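PDB 5K3W: CpuTA1 from Curtobacterium pusillum, which is a class IV aminotransferase-family protein that binds pyridoxal-5'-phosphate. Local coordinates for residues A257-V269 with L281-T293. Residues are numbered along the deposited sequence; the frame is centred on the assembly and turned at random.
Sequences ADELRDAEALWLV and LDDREYPVDAALT
The hydroxyl of Tyr286 donates a hydrogen bond to the backbone carbonyl of Arg261 just where helix 257-261 ends, OH to O 2.7 Å, with a C=O...OH angle of 106° and the donor tilted from the carbonyl plane. With CG beside the backbone N (chi1 -71°), its ring presents one face to Leu266 CD1, which sits offset toward the rim. That same CD1 meets Leu281 CD2 at 3.9 Å, and Leu260 adds its CD2 to this apolar cluster. Arg261, bent at chi2 (-92°), brings NH1 to Asp282 OD2 at 2.6 Å in a salt bridge through the anti lone pair of that oxygen. Water 1 ties Arg261 NH1, Leu281 O and Tyr286 OH together. Asp282 belongs to the type I' turn of the hairpin Leu281-Arg284. In this class IV aminotransferase fold the contact joins two mixed sheets, Leu266 of strand 265-270 meeting Leu281 and Tyr286. Farther along, Trp267 NE1 points almost straight at Thr293 OG1, 3.0 Å away and in the indole plane, while CZ2 touches Leu292 CD2. In the second shell, Asp289 is the N-cap of helix 290-307, its OD1 accepting from Leu292 N at 3.0 Å, and Thr153 OG1 is hydrogen-bonded to Asp282 OD2. Glu264 and Ala265 form a classic bulge opposite Leu216.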
ATOM      1  N   ALA A 257      -3.526  17.262  19.107  1.00 27.66           N
ATOM      2  CA  ALA A 257      -4.953  17.090  18.840  1.00 36.76           C
ATOM      3  C   ALA A 257      -5.804  18.024  19.694  1.00 34.94           C
ATOM      4  O   ALA A 257      -6.882  18.446  19.267  1.00 34.25           O
ATOM      5  CB  ALA A 257      -5.367  15.636  19.075  1.00 39.03           C
ATOM      6  N   ASP A 258      -5.332  18.373  20.893  1.00 40.40           N
ATOM      7  CA  ASP A 258      -6.072  19.309  21.733  1.00 42.10           C
ATOM      8  C   ASP A 258      -6.138  20.693  21.096  1.00 40.36           C
ATOM      9  O   ASP A 258      -7.218  21.287  20.994  1.00 38.41           O
ATOM     10  CB  ASP A 258      -5.437  19.384  23.116  1.00 38.57           C
ATOM     11  CG  ASP A 258      -6.471  19.501  24.214  1.00 63.56           C
ATOM     12  OD1 ASP A 258      -7.646  19.158  23.948  1.00 64.64           O
ATOM     13  OD2 ASP A 258      -6.118  19.928  25.340  1.00 76.56           O
ATOM     14  N   GLU A 259      -4.989  21.226  20.668  1.00 31.23           N
ATOM     15  CA  GLU A 259      -4.985  22.514  19.984  1.00 34.84           C
ATOM     16  C   GLU A 259      -5.912  22.498  18.773  1.00 32.71           C
ATOM     17  O   GLU A 259      -6.598  23.486  18.488  1.00 33.36           O
ATOM     18  CB  GLU A 259      -3.561  22.886  19.570  1.00 33.79           C
ATOM     19  CG  GLU A 259      -3.485  24.212  18.827  1.00 38.26           C
ATOM     20  CD  GLU A 259      -2.062  24.633  18.481  1.00 52.13           C
ATOM     21  OE1 GLU A 259      -1.891  25.393  17.501  1.00 50.95           O
ATOM     22  OE2 GLU A 259      -1.117  24.209  19.183  1.00 46.68           O
ATOM     23  N   LEU A 260      -5.962  21.375  18.062  1.00 34.67           N
ATOM     24  CA  LEU A 260      -6.821  21.262  16.884  1.00 34.14           C
ATOM     25  C   LEU A 260      -8.295  21.518  17.218  1.00 37.13           C
ATOM     26  O   LEU A 260      -9.016  22.149  16.435  1.00 36.96           O
ATOM     27  CB  LEU A 260      -6.627  19.876  16.281  1.00 26.62           C
ATOM     28  CG  LEU A 260      -7.111  19.483  14.901  1.00 29.55           C
ATOM     29  CD1 LEU A 260      -6.243  20.142  13.859  1.00 21.03           C
ATOM     30  CD2 LEU A 260      -7.045  17.953  14.806  1.00 22.07           C
ATOM     31  N   ARG A 261      -8.762  21.020  18.371  1.00 35.93           N
ATOM     32  CA  ARG A 261     -10.144  21.241  18.791  1.00 34.64           C
ATOM     33  C   ARG A 261     -10.433  22.709  19.053  1.00 33.21           C
ATOM     34  O   ARG A 261     -11.555  23.167  18.818  1.00 34.48           O
ATOM     35  CB  ARG A 261     -10.453  20.457  20.065  1.00 41.78           C
ATOM     36  CG  ARG A 261      -9.901  19.069  20.089  1.00 44.36           C
ATOM     37  CD  ARG A 261     -10.911  18.079  19.565  1.00 58.75           C
ATOM     38  NE  ARG A 261     -10.359  16.730  19.496  1.00 61.13           N
ATOM     39  CZ  ARG A 261     -10.945  15.721  18.862  1.00 54.81           C
ATOM     40  NH1 ARG A 261     -12.101  15.914  18.239  1.00 38.12           N
ATOM     41  NH2 ARG A 261     -10.371  14.523  18.844  1.00 56.62           N
ATOM     42  N   ASP A 262      -9.459  23.444  19.584  1.00 32.00           N
ATOM     43  CA  ASP A 262      -9.644  24.837  19.967  1.00 29.94           C
ATOM     44  C   ASP A 262      -9.452  25.804  18.812  1.00 30.08           C
ATOM     45  O   ASP A 262      -9.447  27.016  19.038  1.00 34.85           O
ATOM     46  CB  ASP A 262      -8.683  25.212  21.097  1.00 37.23           C
ATOM     47  CG  ASP A 262      -8.834  24.314  22.316  1.00 45.02           C
ATOM     48  OD1 ASP A 262      -9.972  23.877  22.614  1.00 40.73           O
ATOM     49  OD2 ASP A 262      -7.809  24.048  22.979  1.00 51.11           O
ATOM     50  N   ALA A 263      -9.293  25.304  17.592  1.00 21.45           N
ATOM     51  CA  ALA A 263      -9.047  26.177  16.456  1.00 30.60           C
ATOM     52  C   ALA A 263     -10.298  26.971  16.096  1.00 33.03           C
ATOM     53  O   ALA A 263     -11.428  26.547  16.354  1.00 34.09           O
ATOM     54  CB  ALA A 263      -8.583  25.361  15.253  1.00 25.14           C
ATOM     55  N   GLU A 264     -10.091  28.139  15.490  1.00 29.51           N
ATOM     56  CA  GLU A 264     -11.235  28.944  15.077  1.00 30.39           C
ATOM     57  C   GLU A 264     -11.823  28.452  13.765  1.00 27.06           C
ATOM     58  O   GLU A 264     -13.041  28.492  13.579  1.00 33.75           O
ATOM     59  CB  GLU A 264     -10.836  30.412  14.958  1.00 29.22           C
ATOM     60  CG  GLU A 264     -10.871  31.140  16.279  1.00 44.50           C
ATOM     61  CD  GLU A 264      -9.763  32.153  16.408  1.00 47.12           C
ATOM     62  OE1 GLU A 264      -9.453  32.835  15.402  1.00 49.77           O
ATOM     63  OE2 GLU A 264      -9.193  32.252  17.520  1.00 50.73           O
ATOM     64  N   ALA A 265     -10.978  28.010  12.836  1.00 33.57           N
ATOM     65  CA  ALA A 265     -11.450  27.418  11.591  1.00 30.69           C
ATOM     66  C   ALA A 265     -10.430  26.389  11.137  1.00 23.89           C
ATOM     67  O   ALA A 265      -9.263  26.437  11.532  1.00 25.13           O
ATOM     68  CB  ALA A 265     -11.683  28.471  10.499  1.00 24.03           C
ATOM     69  N   LEU A 266     -10.892  25.446  10.309  1.00 23.20           N
ATOM     70  CA  LEU A 266     -10.059  24.371   9.786  1.00 21.83           C
ATOM     71  C   LEU A 266     -10.363  24.147   8.313  1.00 22.58           C
ATOM     72  O   LEU A 266     -11.514  24.255   7.879  1.00 17.42           O
ATOM     73  CB  LEU A 266     -10.290  23.054  10.528  1.00 15.69           C
ATOM     74  CG  LEU A 266     -10.070  23.047  12.030  1.00 21.45           C
ATOM     75  CD1 LEU A 266     -10.581  21.741  12.589  1.00 24.79           C
ATOM     76  CD2 LEU A 266      -8.596  23.213  12.343  1.00 20.45           C
ATOM     77  N   TRP A 267      -9.318  23.792   7.557  1.00 24.97           N
ATOM     78  CA  TRP A 267      -9.452  23.332   6.180  1.00 23.47           C
ATOM     79  C   TRP A 267      -8.618  22.077   5.964  1.00 20.87           C
ATOM     80  O   TRP A 267      -7.551  21.910   6.561  1.00 18.05           O
ATOM     81  CB  TRP A 267      -8.997  24.387   5.146  1.00 21.49           C
ATOM     82  CG  TRP A 267      -9.717  25.691   5.199  1.00 23.17           C
ATOM     83  CD1 TRP A 267     -10.741  26.097   4.392  1.00 24.56           C
ATOM     84  CD2 TRP A 267      -9.453  26.778   6.093  1.00 22.33           C
ATOM     85  NE1 TRP A 267     -11.127  27.370   4.727  1.00 28.01           N
ATOM     86  CE2 TRP A 267     -10.349  27.813   5.767  1.00 25.75           C
ATOM     87  CE3 TRP A 267      -8.532  26.982   7.129  1.00 24.50           C
ATOM     88  CZ2 TRP A 267     -10.369  29.032   6.454  1.00 25.69           C
ATOM     89  CZ3 TRP A 267      -8.541  28.191   7.800  1.00 23.47           C
ATOM     90  CH2 TRP A 267      -9.458  29.200   7.464  1.00 26.59           C
ATOM     91  N   LEU A 268      -9.116  21.201   5.095  1.00 20.27           N
ATOM     92  CA  LEU A 268      -8.307  20.191   4.425  1.00 17.12           C
ATOM     93  C   LEU A 268      -7.994  20.687   3.018  1.00 19.45           C
ATOM     94  O   LEU A 268      -8.900  21.106   2.291  1.00 25.85           O
ATOM     95  CB  LEU A 268      -9.043  18.854   4.345  1.00 14.38           C
ATOM     96  CG  LEU A 268      -9.282  18.121   5.655  1.00 18.15           C
ATOM     97  CD1 LEU A 268      -9.721  16.702   5.369  1.00 11.47           C
ATOM     98  CD2 LEU A 268      -8.030  18.153   6.516  1.00 14.78           C
ATOM     99  N   VAL A 269      -6.727  20.635   2.627  1.00 19.16           N
ATOM    100  CA  VAL A 269      -6.317  21.133   1.314  1.00 20.82           C
ATOM    101  C   VAL A 269      -5.555  20.044   0.565  1.00 19.72           C
ATOM    102  O   VAL A 269      -4.813  19.259   1.164  1.00 17.42           O
ATOM    103  CB  VAL A 269      -5.470  22.421   1.440  1.00 24.87           C
ATOM    104  CG1 VAL A 269      -6.243  23.481   2.202  1.00 13.72           C
ATOM    105  CG2 VAL A 269      -4.119  22.129   2.120  1.00 22.00           C
ATOM    106  N   LEU A 281     -15.852  18.695  13.328  1.00 27.58           N
ATOM    107  CA  LEU A 281     -14.752  17.780  13.593  1.00 29.22           C
ATOM    108  C   LEU A 281     -15.176  16.936  14.786  1.00 32.71           C
ATOM    109  O   LEU A 281     -15.339  17.459  15.892  1.00 32.76           O
ATOM    110  CB  LEU A 281     -13.452  18.530  13.870  1.00 22.73           C
ATOM    111  CG  LEU A 281     -12.242  17.621  14.103  1.00 30.72           C
ATOM    112  CD1 LEU A 281     -11.971  16.816  12.840  1.00 26.53           C
ATOM    113  CD2 LEU A 281     -10.988  18.403  14.560  1.00 18.00           C
ATOM    114  N   ASP A 282     -15.386  15.646  14.552  1.00 29.41           N
ATOM    115  CA  ASP A 282     -15.887  14.755  15.588  1.00 31.00           C
ATOM    116  C   ASP A 282     -17.162  15.317  16.212  1.00 34.05           C
ATOM    117  O   ASP A 282     -17.352  15.297  17.428  1.00 39.05           O
ATOM    118  CB  ASP A 282     -14.821  14.507  16.649  1.00 21.13           C
ATOM    119  CG  ASP A 282     -13.638  13.731  16.112  1.00 35.75           C
ATOM    120  OD1 ASP A 282     -13.832  12.869  15.217  1.00 28.77           O
ATOM    121  OD2 ASP A 282     -12.513  13.982  16.594  1.00 33.58           O
ATOM    122  N   ASP A 283     -18.039  15.847  15.369  1.00 31.37           N
ATOM    123  CA  ASP A 283     -19.353  16.345  15.769  1.00 44.65           C
ATOM    124  C   ASP A 283     -19.314  17.622  16.610  1.00 44.37           C
ATOM    125  O   ASP A 283     -20.384  18.132  16.970  1.00 45.25           O
ATOM    126  CB  ASP A 283     -20.153  15.278  16.523  1.00 49.42           C
ATOM    127  CG  ASP A 283     -20.472  14.075  15.652  1.00 61.17           C
ATOM    128  OD1 ASP A 283     -20.947  14.276  14.507  1.00 45.81           O
ATOM    129  OD2 ASP A 283     -20.229  12.931  16.104  1.00 62.40           O
ATOM    130  N   ARG A 284     -18.136  18.160  16.937  1.00 32.26           N
ATOM    131  CA  ARG A 284     -18.061  19.546  17.369  1.00 25.21           C
ATOM    132  C   ARG A 284     -18.169  20.435  16.137  1.00 25.92           C
ATOM    133  O   ARG A 284     -17.506  20.181  15.128  1.00 22.95           O
ATOM    134  CB  ARG A 284     -16.762  19.824  18.127  1.00 25.05           C
ATOM    135  CG  ARG A 284     -16.445  21.318  18.238  1.00 30.24           C
ATOM    136  CD  ARG A 284     -15.273  21.622  19.186  1.00 34.81           C
ATOM    137  NE  ARG A 284     -15.666  21.544  20.592  1.00 31.36           N
ATOM    138  CZ  ARG A 284     -15.340  20.541  21.400  1.00 54.28           C
ATOM    139  NH1 ARG A 284     -15.750  20.550  22.667  1.00 39.58           N
ATOM    140  NH2 ARG A 284     -14.594  19.532  20.941  1.00 48.19           N
ATOM    141  N   GLU A 285     -19.030  21.453  16.205  1.00 27.10           N
ATOM    142  CA  GLU A 285     -19.234  22.362  15.082  1.00 20.40           C
ATOM    143  C   GLU A 285     -18.130  23.402  15.013  1.00 24.34           C
ATOM    144  O   GLU A 285     -17.608  23.857  16.034  1.00 23.55           O
ATOM    145  CB  GLU A 285     -20.568  23.097  15.181  1.00 24.88           C
ATOM    146  CG  GLU A 285     -21.683  22.295  15.822  1.00 45.00           C
ATOM    147  CD  GLU A 285     -22.648  21.731  14.807  1.00 38.00           C
ATOM    148  OE1 GLU A 285     -22.280  21.623  13.617  1.00 41.67           O
ATOM    149  OE2 GLU A 285     -23.781  21.413  15.204  1.00 33.15           O
ATOM    150  N   TYR A 286     -17.802  23.796  13.789  1.00 23.80           N
ATOM    151  CA  TYR A 286     -16.837  24.834  13.507  1.00 21.38           C
ATOM    152  C   TYR A 286     -17.433  25.804  12.497  1.00 31.59           C
ATOM    153  O   TYR A 286     -18.085  25.376  11.533  1.00 30.71           O
ATOM    154  CB  TYR A 286     -15.532  24.231  12.966  1.00 24.90           C
ATOM    155  CG  TYR A 286     -14.755  23.494  14.031  1.00 20.08           C
ATOM    156  CD1 TYR A 286     -15.129  22.223  14.431  1.00 22.31           C
ATOM    157  CD2 TYR A 286     -13.672  24.089  14.666  1.00 19.58           C
ATOM    158  CE1 TYR A 286     -14.439  21.552  15.421  1.00 26.21           C
ATOM    159  CE2 TYR A 286     -12.974  23.425  15.650  1.00 23.27           C
ATOM    160  CZ  TYR A 286     -13.365  22.156  16.024  1.00 22.76           C
ATOM    161  OH  TYR A 286     -12.687  21.488  17.006  1.00 27.30           O
ATOM    162  N   PRO A 287     -17.238  27.105  12.690  1.00 24.47           N
ATOM    163  CA  PRO A 287     -17.774  28.071  11.727  1.00 25.71           C
ATOM    164  C   PRO A 287     -16.970  28.052  10.433  1.00 27.15           C
ATOM    165  O   PRO A 287     -15.763  27.809  10.425  1.00 27.83           O
ATOM    166  CB  PRO A 287     -17.637  29.411  12.460  1.00 22.42           C
ATOM    167  CG  PRO A 287     -16.480  29.211  13.385  1.00 25.84           C
ATOM    168  CD  PRO A 287     -16.434  27.749  13.745  1.00 26.21           C
ATOM    169  N   VAL A 288     -17.659  28.287   9.322  1.00 24.67           N
ATOM    170  CA  VAL A 288     -17.020  28.396   8.014  1.00 27.94           C
ATOM    171  C   VAL A 288     -17.301  29.780   7.452  1.00 26.42           C
ATOM    172  O   VAL A 288     -18.461  30.143   7.228  1.00 28.62           O
ATOM    173  CB  VAL A 288     -17.506  27.316   7.040  1.00 30.07           C
ATOM    174  CG1 VAL A 288     -17.068  27.676   5.630  1.00 21.27           C
ATOM    175  CG2 VAL A 288     -16.968  25.942   7.472  1.00 23.07           C
ATOM    176  N   ASP A 289     -16.242  30.541   7.215  1.00 27.72           N
ATOM    177  CA  ASP A 289     -16.338  31.863   6.602  1.00 25.74           C
ATOM    178  C   ASP A 289     -16.476  31.659   5.102  1.00 23.40           C
ATOM    179  O   ASP A 289     -15.484  31.472   4.394  1.00 33.17           O
ATOM    180  CB  ASP A 289     -15.107  32.694   6.951  1.00 22.43           C
ATOM    181  CG  ASP A 289     -15.204  34.117   6.465  1.00 35.29           C
ATOM    182  OD1 ASP A 289     -15.862  34.370   5.431  1.00 30.02           O
ATOM    183  OD2 ASP A 289     -14.594  34.986   7.122  1.00 46.87           O
ATOM    184  N   ALA A 290     -17.712  31.692   4.605  1.00 26.87           N
ATOM    185  CA  ALA A 290     -17.940  31.318   3.212  1.00 32.44           C
ATOM    186  C   ALA A 290     -17.200  32.233   2.244  1.00 34.37           C
ATOM    187  O   ALA A 290     -16.724  31.768   1.199  1.00 33.57           O
ATOM    188  CB  ALA A 290     -19.432  31.312   2.902  1.00 20.37           C
ATOM    189  N   ALA A 291     -17.074  33.523   2.570  1.00 31.63           N
ATOM    190  CA  ALA A 291     -16.399  34.448   1.658  1.00 30.66           C
ATOM    191  C   ALA A 291     -14.895  34.220   1.653  1.00 30.37           C
ATOM    192  O   ALA A 291     -14.274  34.139   0.585  1.00 31.34           O
ATOM    193  CB  ALA A 291     -16.715  35.898   2.031  1.00 20.52           C
ATOM    194  N   LEU A 292     -14.289  34.122   2.840  1.00 26.21           N
ATOM    195  CA  LEU A 292     -12.849  33.908   2.915  1.00 22.59           C
ATOM    196  C   LEU A 292     -12.454  32.601   2.233  1.00 36.45           C
ATOM    197  O   LEU A 292     -11.433  32.535   1.538  1.00 30.97           O
ATOM    198  CB  LEU A 292     -12.411  33.918   4.377  1.00 27.38           C
ATOM    199  CG  LEU A 292     -10.957  33.563   4.680  1.00 34.90           C
ATOM    200  CD1 LEU A 292     -10.012  34.729   4.365  1.00 23.90           C
ATOM    201  CD2 LEU A 292     -10.797  33.080   6.131  1.00 24.04           C
ATOM    202  N   THR A 293     -13.263  31.551   2.400  1.00 31.44           N
ATOM    203  CA  THR A 293     -12.942  30.273   1.775  1.00 33.35           C
ATOM    204  C   THR A 293     -13.153  30.328   0.265  1.00 28.32           C
ATOM    205  O   THR A 293     -12.345  29.789  -0.504  1.00 27.49           O
ATOM    206  CB  THR A 293     -13.778  29.161   2.408  1.00 30.21           C
ATOM    207  OG1 THR A 293     -13.418  29.028   3.792  1.00 27.24           O
ATOM    208  CG2 THR A 293     -13.544  27.844   1.694  1.00 22.82           C
TER
HETATM  209  O   HOH W   1     -13.393  18.555  17.682  1.00 33.33           O
HETATM  210  O   HOH W   2     -13.856  25.609   9.938  1.00 20.85           O